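Long-range contact in prolyl endopeptidase (Myxococcus xanthus, PDB 2BKL), which probably cleaves oligopeptides on the carboxyl side of proline, and more slowly alanine, as a serine peptidase of the prolyl oligopeptidase family: residues 604-618 with 637-651. Numbering follows the deposited sequence. Where two conformers were deposited one is given.
With ZAH (N-[(benzyloxy)carbonyl]-L-alanyl-L-proline), chain C.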
loop_
_atom_site.group_PDB
_atom_site.type_symbol
_atom_site.label_atom_id
_atom_site.label_comp_id
_atom_site.label_asym_id
_atom_site.label_seq_id
_atom_site.Cartn_x
_atom_site.Cartn_y
_atom_site.Cartn_z
ATOM N N ARG A 604 26.654 19.140 -2.715
ATOM C CA ARG A 604 26.940 17.755 -3.058
ATOM C C ARG A 604 25.812 16.910 -2.488
ATOM O O ARG A 604 25.645 16.791 -1.274
ATOM C CB ARG A 604 28.298 17.297 -2.520
ATOM C CG ARG A 604 29.482 18.161 -2.994
ATOM C CD ARG A 604 30.743 18.072 -2.104
ATOM N NE ARG A 604 31.822 17.335 -2.764
ATOM C CZ ARG A 604 31.944 16.006 -2.781
ATOM N NH1 ARG A 604 31.060 15.225 -2.161
ATOM N NH2 ARG A 604 32.967 15.450 -3.426
ATOM N N TYR A 605 25.033 16.331 -3.383
ATOM C CA TYR A 605 23.908 15.502 -3.000
ATOM C C TYR A 605 24.363 14.072 -2.802
ATOM O O TYR A 605 25.361 13.630 -3.356
ATOM C CB TYR A 605 22.782 15.592 -4.071
ATOM C CG TYR A 605 22.072 16.924 -3.955
ATOM C CD1 TYR A 605 21.171 17.170 -2.927
ATOM C CD2 TYR A 605 22.358 17.973 -4.835
ATOM C CE1 TYR A 605 20.555 18.363 -2.807
ATOM C CE2 TYR A 605 21.770 19.193 -4.692
ATOM C CZ TYR A 605 20.876 19.402 -3.685
ATOM O OH TYR A 605 20.319 20.636 -3.484
ATOM N N PRO A 606 23.561 13.320 -2.074
ATOM C CA PRO A 606 23.731 11.871 -2.076
ATOM C C PRO A 606 23.573 11.315 -3.476
ATOM O O PRO A 606 22.846 11.882 -4.297
ATOM C CB PRO A 606 22.569 11.372 -1.200
ATOM C CG PRO A 606 22.055 12.525 -0.487
ATOM C CD PRO A 606 22.445 13.744 -1.219
ATOM N N ALA A 607 24.193 10.183 -3.750
ATOM C CA ALA A 607 23.914 9.429 -4.979
ATOM C C ALA A 607 22.423 9.089 -5.030
ATOM O O ALA A 607 21.845 8.779 -3.993
ATOM C CB ALA A 607 24.764 8.165 -5.026
ATOM N N LEU A 608 21.819 9.111 -6.217
ATOM C CA LEU A 608 20.393 8.952 -6.369
ATOM C C LEU A 608 20.063 7.900 -7.399
ATOM O O LEU A 608 20.563 7.968 -8.528
ATOM C CB LEU A 608 19.772 10.286 -6.760
ATOM C CG LEU A 608 18.300 10.328 -7.093
ATOM C CD1 LEU A 608 17.475 9.931 -5.860
ATOM C CD2 LEU A 608 17.883 11.727 -7.568
ATOM N N LEU A 609 19.239 6.919 -7.026
ATOM C CA LEU A 609 18.645 5.970 -7.960
ATOM C C LEU A 609 17.120 6.142 -7.918
ATOM O O LEU A 609 16.491 5.903 -6.898
ATOM C CB LEU A 609 19.015 4.532 -7.602
ATOM C CG LEU A 609 18.383 3.397 -8.413
ATOM C CD1 LEU A 609 18.666 3.560 -9.904
ATOM C CD2 LEU A 609 18.830 2.022 -7.916
ATOM N N MET A 610 16.549 6.587 -9.037
ATOM C CA MET A 610 15.113 6.804 -9.190
ATOM C C MET A 610 14.560 5.534 -9.804
ATOM O O MET A 610 14.935 5.173 -10.938
ATOM C CB MET A 610 14.891 7.878 -10.247
ATOM C CG MET A 610 14.792 9.352 -9.934
ATOM S SD MET A 610 14.809 9.847 -8.298
ATOM C CE MET A 610 13.298 10.840 -8.340
ATOM N N MET A 611 13.629 4.889 -9.145
ATOM C CA MET A 611 13.018 3.665 -9.647
ATOM C C MET A 611 11.607 3.955 -10.112
ATOM O O MET A 611 10.636 3.971 -9.338
ATOM C CB MET A 611 13.034 2.556 -8.625
ATOM C CG MET A 611 14.372 2.404 -8.018
ATOM S SD MET A 611 14.929 0.863 -7.293
ATOM C CE MET A 611 14.576 -0.398 -8.575
ATOM N N ALA A 612 11.488 4.158 -11.409
ATOM C CA ALA A 612 10.227 4.550 -12.031
ATOM C C ALA A 612 9.593 3.368 -12.748
ATOM O O ALA A 612 10.195 2.312 -12.926
ATOM C CB ALA A 612 10.470 5.678 -12.991
ATOM N N ALA A 613 8.325 3.550 -13.088
ATOM C CA ALA A 613 7.497 2.547 -13.750
ATOM C C ALA A 613 6.802 3.205 -14.926
ATOM O O ALA A 613 6.183 4.265 -14.770
ATOM C CB ALA A 613 6.478 1.999 -12.793
ATOM N N ASP A 614 6.853 2.557 -16.082
ATOM C CA ASP A 614 6.345 3.150 -17.323
ATOM C C ASP A 614 4.831 3.267 -17.444
ATOM O O ASP A 614 4.353 4.049 -18.264
ATOM C CB ASP A 614 6.932 2.476 -18.576
ATOM C CG ASP A 614 6.455 1.061 -18.802
ATOM O OD1 ASP A 614 5.687 0.527 -17.971
ATOM O OD2 ASP A 614 6.834 0.422 -19.816
ATOM N N HIS A 615 4.082 2.507 -16.651
ATOM C CA HIS A 615 2.625 2.506 -16.753
ATOM C C HIS A 615 1.975 2.827 -15.416
ATOM O O HIS A 615 0.881 2.369 -15.122
ATOM C CB HIS A 615 2.114 1.154 -17.252
ATOM C CG HIS A 615 2.077 1.031 -18.735
ATOM N ND1 HIS A 615 3.100 0.457 -19.454
ATOM C CD2 HIS A 615 1.135 1.396 -19.633
ATOM C CE1 HIS A 615 2.791 0.470 -20.739
ATOM N NE2 HIS A 615 1.604 1.035 -20.876
ATOM N N ASP A 616 2.619 3.671 -14.632
ATOM C CA ASP A 616 2.028 4.123 -13.367
ATOM C C ASP A 616 0.906 5.120 -13.640
ATOM O O ASP A 616 1.131 6.293 -13.938
ATOM C CB ASP A 616 3.107 4.712 -12.465
ATOM C CG ASP A 616 2.641 4.930 -11.047
ATOM O OD1 ASP A 616 1.396 4.952 -10.793
ATOM O OD2 ASP A 616 3.485 5.072 -10.133
ATOM N N ASP A 617 -0.316 4.613 -13.552
ATOM C CA ASP A 617 -1.527 5.420 -13.737
ATOM C C ASP A 617 -2.128 5.948 -12.428
ATOM O O ASP A 617 -3.287 6.370 -12.367
ATOM C CB ASP A 617 -2.607 4.663 -14.563
ATOM C CG ASP A 617 -3.070 3.361 -13.925
ATOM O OD1 ASP A 617 -2.457 2.907 -12.939
ATOM O OD2 ASP A 617 -4.082 2.743 -14.403
ATOM N N ARG A 618 -1.329 5.939 -11.389
ATOM C CA ARG A 618 -1.722 6.479 -10.091
ATOM C C ARG A 618 -0.890 7.716 -9.786
ATOM O O ARG A 618 -1.431 8.821 -9.680
ATOM C CB ARG A 618 -1.565 5.420 -9.010
ATOM C CG ARG A 618 -2.249 5.813 -7.707
ATOM C CD ARG A 618 -2.112 4.844 -6.525
ATOM N NE ARG A 618 -2.497 3.481 -6.877
ATOM C CZ ARG A 618 -2.351 2.428 -6.072
ATOM N NH1 ARG A 618 -1.910 2.560 -4.832
ATOM N NH2 ARG A 618 -2.674 1.214 -6.501
ATOM N N ASN A 637 27.073 19.367 -8.196
ATOM C CA ASN A 637 26.721 18.038 -7.723
ATOM C C ASN A 637 27.476 16.964 -8.506
ATOM O O ASN A 637 27.174 16.762 -9.664
ATOM C CB ASN A 637 25.224 17.770 -7.902
ATOM C CG ASN A 637 24.847 16.417 -7.354
ATOM O OD1 ASN A 637 25.499 15.913 -6.429
ATOM N ND2 ASN A 637 23.793 15.809 -7.916
ATOM N N PRO A 638 28.422 16.282 -7.864
ATOM C CA PRO A 638 29.228 15.256 -8.542
ATOM C C PRO A 638 28.683 13.833 -8.428
ATOM O O PRO A 638 29.180 12.932 -9.122
ATOM C CB PRO A 638 30.557 15.361 -7.802
ATOM C CG PRO A 638 30.173 15.696 -6.400
ATOM C CD PRO A 638 28.874 16.482 -6.476
ATOM N N ALA A 639 27.670 13.640 -7.585
ATOM C CA ALA A 639 27.136 12.310 -7.311
ATOM C C ALA A 639 26.219 11.838 -8.419
ATOM O O ALA A 639 25.506 12.632 -9.053
ATOM C CB ALA A 639 26.388 12.308 -5.992
ATOM N N THR A 640 26.235 10.527 -8.641
ATOM C CA THR A 640 25.444 9.916 -9.686
ATOM C C THR A 640 23.959 10.139 -9.425
ATOM O O THR A 640 23.538 10.195 -8.268
ATOM C CB THR A 640 25.732 8.427 -9.795
ATOM O OG1 THR A 640 27.142 8.170 -9.867
ATOM C CG2 THR A 640 25.230 7.917 -11.115
ATOM N N ALA A 641 23.181 10.291 -10.488
ATOM C CA ALA A 641 21.720 10.422 -10.380
ATOM C C ALA A 641 21.135 9.708 -11.590
ATOM O O ALA A 641 21.366 10.141 -12.712
ATOM C CB ALA A 641 21.308 11.882 -10.338
ATOM N N LEU A 642 20.437 8.598 -11.369
ATOM C CA LEU A 642 20.005 7.687 -12.412
ATOM C C LEU A 642 18.511 7.557 -12.428
ATOM O O LEU A 642 17.908 7.474 -11.358
ATOM C CB LEU A 642 20.637 6.300 -12.195
ATOM C CG LEU A 642 22.163 6.245 -12.107
ATOM C CD1 LEU A 642 22.648 4.863 -11.754
ATOM C CD2 LEU A 642 22.805 6.697 -13.392
ATOM N N LEU A 643 17.913 7.517 -13.614
ATOM C CA LEU A 643 16.504 7.244 -13.780
ATOM C C LEU A 643 16.336 5.881 -14.448
ATOM O O LEU A 643 16.593 5.728 -15.632
ATOM C CB LEU A 643 15.837 8.352 -14.621
ATOM C CG LEU A 643 14.354 8.136 -14.953
ATOM C CD1 LEU A 643 13.478 8.146 -13.718
ATOM C CD2 LEU A 643 13.861 9.199 -15.941
ATOM N N ARG A 644 15.913 4.895 -13.676
ATOM C CA ARG A 644 15.637 3.554 -14.155
ATOM C C ARG A 644 14.134 3.380 -14.381
ATOM O O ARG A 644 13.363 3.552 -13.435
ATOM C CB ARG A 644 16.109 2.586 -13.106
ATOM C CG ARG A 644 16.013 1.109 -13.480
ATOM C CD ARG A 644 16.156 0.215 -12.265
ATOM N NE ARG A 644 16.247 -1.194 -12.570
ATOM C CZ ARG A 644 15.216 -2.004 -12.794
ATOM N NH1 ARG A 644 13.972 -1.583 -12.774
ATOM N NH2 ARG A 644 15.461 -3.275 -13.057
ATOM N N ILE A 645 13.706 3.038 -15.591
ATOM C CA ILE A 645 12.297 2.933 -15.890
ATOM C C ILE A 645 11.935 1.477 -16.108
ATOM O O ILE A 645 12.407 0.845 -17.059
ATOM C CB ILE A 645 11.923 3.798 -17.108
ATOM C CG1 ILE A 645 12.379 5.269 -16.917
ATOM C CG2 ILE A 645 10.411 3.697 -17.400
ATOM C CD1 ILE A 645 12.191 6.150 -18.188
ATOM N N GLU A 646 11.114 0.926 -15.232
ATOM C CA GLU A 646 10.705 -0.462 -15.370
ATOM C C GLU A 646 9.660 -0.577 -16.462
ATOM O O GLU A 646 8.704 0.192 -16.483
ATOM C CB GLU A 646 10.130 -0.939 -14.042
ATOM C CG GLU A 646 9.692 -2.396 -13.978
ATOM C CD GLU A 646 10.808 -3.367 -13.658
ATOM O OE1 GLU A 646 11.596 -3.099 -12.722
ATOM O OE2 GLU A 646 10.831 -4.454 -14.290
ATOM N N ALA A 647 9.843 -1.555 -17.347
ATOM C CA ALA A 647 8.930 -1.762 -18.443
ATOM C C ALA A 647 7.689 -2.551 -18.013
ATOM O O ALA A 647 7.761 -3.388 -17.123
ATOM C CB ALA A 647 9.635 -2.479 -19.578
ATOM N N ASN A 648 6.572 -2.245 -18.647
ATOM C CA ASN A 648 5.300 -2.919 -18.426
ATOM C C ASN A 648 4.939 -3.000 -16.967
ATOM O O ASN A 648 4.596 -4.049 -16.455
ATOM C CB ASN A 648 5.338 -4.293 -19.082
ATOM C CG ASN A 648 5.641 -4.193 -20.560
ATOM O OD1 ASN A 648 4.909 -3.558 -21.302
ATOM N ND2 ASN A 648 6.745 -4.753 -20.963
ATOM N N ALA A 649 5.011 -1.857 -16.308
ATOM C CA ALA A 649 4.898 -1.813 -14.872
ATOM C C ALA A 649 3.945 -0.725 -14.413
ATOM O O ALA A 649 4.044 0.424 -14.832
ATOM C CB ALA A 649 6.265 -1.593 -14.252
ATOM N N GLY A 650 3.033 -1.109 -13.528
ATOM C CA GLY A 650 2.207 -0.176 -12.790
ATOM C C GLY A 650 2.894 0.309 -11.530
ATOM O O GLY A 650 4.095 0.081 -11.320
ATOM N N HIS A 651 2.102 0.968 -10.698
ATOM C CA HIS A 651 2.568 1.603 -9.473
ATOM C C HIS A 651 3.289 0.633 -8.559
ATOM O O HIS A 651 4.265 0.999 -7.888
ATOM C CB HIS A 651 1.404 2.236 -8.725
ATOM C CG HIS A 651 1.842 3.090 -7.585
ATOM N ND1 HIS A 651 2.591 4.226 -7.774
ATOM C CD2 HIS A 651 1.699 2.943 -6.247
ATOM C CE1 HIS A 651 2.895 4.751 -6.598
ATOM N NE2 HIS A 651 2.342 4.009 -5.655
HETATM C C1 ZAH C . 1.678 6.153 -2.825
HETATM O O2 ZAH C . 2.026 6.531 -1.512
HETATM C C3 ZAH C . 0.415 6.878 -3.347
HETATM C C4 ZAH C . 0.624 8.392 -3.441
HETATM C C5 ZAH C . 0.150 8.977 -2.116
HETATM C C6 ZAH C . -0.840 8.001 -1.536
HETATM N N7 ZAH C . -0.734 6.844 -2.416
HETATM C C8 ZAH C . -1.542 5.790 -2.316
HETATM O O9 ZAH C . -1.409 4.825 -3.208
HETATM C C10 ZAH C . -2.789 5.803 -1.406
HETATM C C11 ZAH C . -2.249 5.379 -0.040
HETATM N N14 ZAH C . -3.780 4.846 -1.830
HETATM C C15 ZAH C . -4.533 5.063 -2.882
HETATM O O16 ZAH C . -4.484 6.193 -3.540
HETATM O O17 ZAH C . -5.453 4.037 -3.277
HETATM C C18 ZAH C . -6.124 4.294 -4.537
HETATM C C19 ZAH C . -6.862 3.056 -5.056
HETATM C C20 ZAH C . -7.954 2.557 -4.334
HETATM C C21 ZAH C . -8.627 1.423 -4.790
HETATM C C22 ZAH C . -8.223 0.806 -5.976
HETATM C C23 ZAH C . -7.150 1.315 -6.714
HETATM C C24 ZAH C . -6.468 2.439 -6.250
HETATM O O HOH W 1 22.995 13.033 -6.938
HETATM O O HOH W 2 -0.700 1.585 -11.201
#
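H651 and D616 meet where two parallel neighbours of an alpha/beta-hydrolase sheet, 607-613 and 641-646, lead into active-site loops. Backbone hydrogen bonds join the strands from L608 N to T640 O through to D614 N to E646 O, and helix 622-632 makes the crossover of this beta-alpha-beta unit.

Apolar contacts follow the register. On one face L643 CD1 lies against M610 CB (3.8 Å) and A612 CB; on the other, L609 CD1 reaches L642 CB. R644, extended from CG to NE, places NH1 2.8 Å from E646 OE1 in a salt bridge and gives NE to D666 of helix 657-674.

Toward the active site, two carboxylates add to the backbone ladder. D614 uses both oxygens on their syn sides, OD2 for N648 N (2.9 Å) and OD1 for A649 N (3.0 Å), while H615 N bonds A649 O. An asparagine at D614 could offer only one carbonyl oxygen and would probably leave one of these two amides without its acceptor, giving the 647-649 turn more freedom. D616 OD1 closes an Asx turn with R618 N; OD2 takes H651 ND1 at 2.7 Å, nearly straight (172°) and in the imidazole plane, although carboxylate and ring are inclined by 56°.

R618 CG stands anti to its own amide nitrogen (chi1 -167°), and a bend at chi3 helps bring NH1 to O9 of the bound Z-Ala-Pro (2.8 Å), with H651 CD2 over one guanidinium face.

With H651 touching S533, this chemistry is consistent with a Ser-His-Asp triad, whose histidine is oriented by D616 beside the arginine that binds the Z-Ala-Pro ligand.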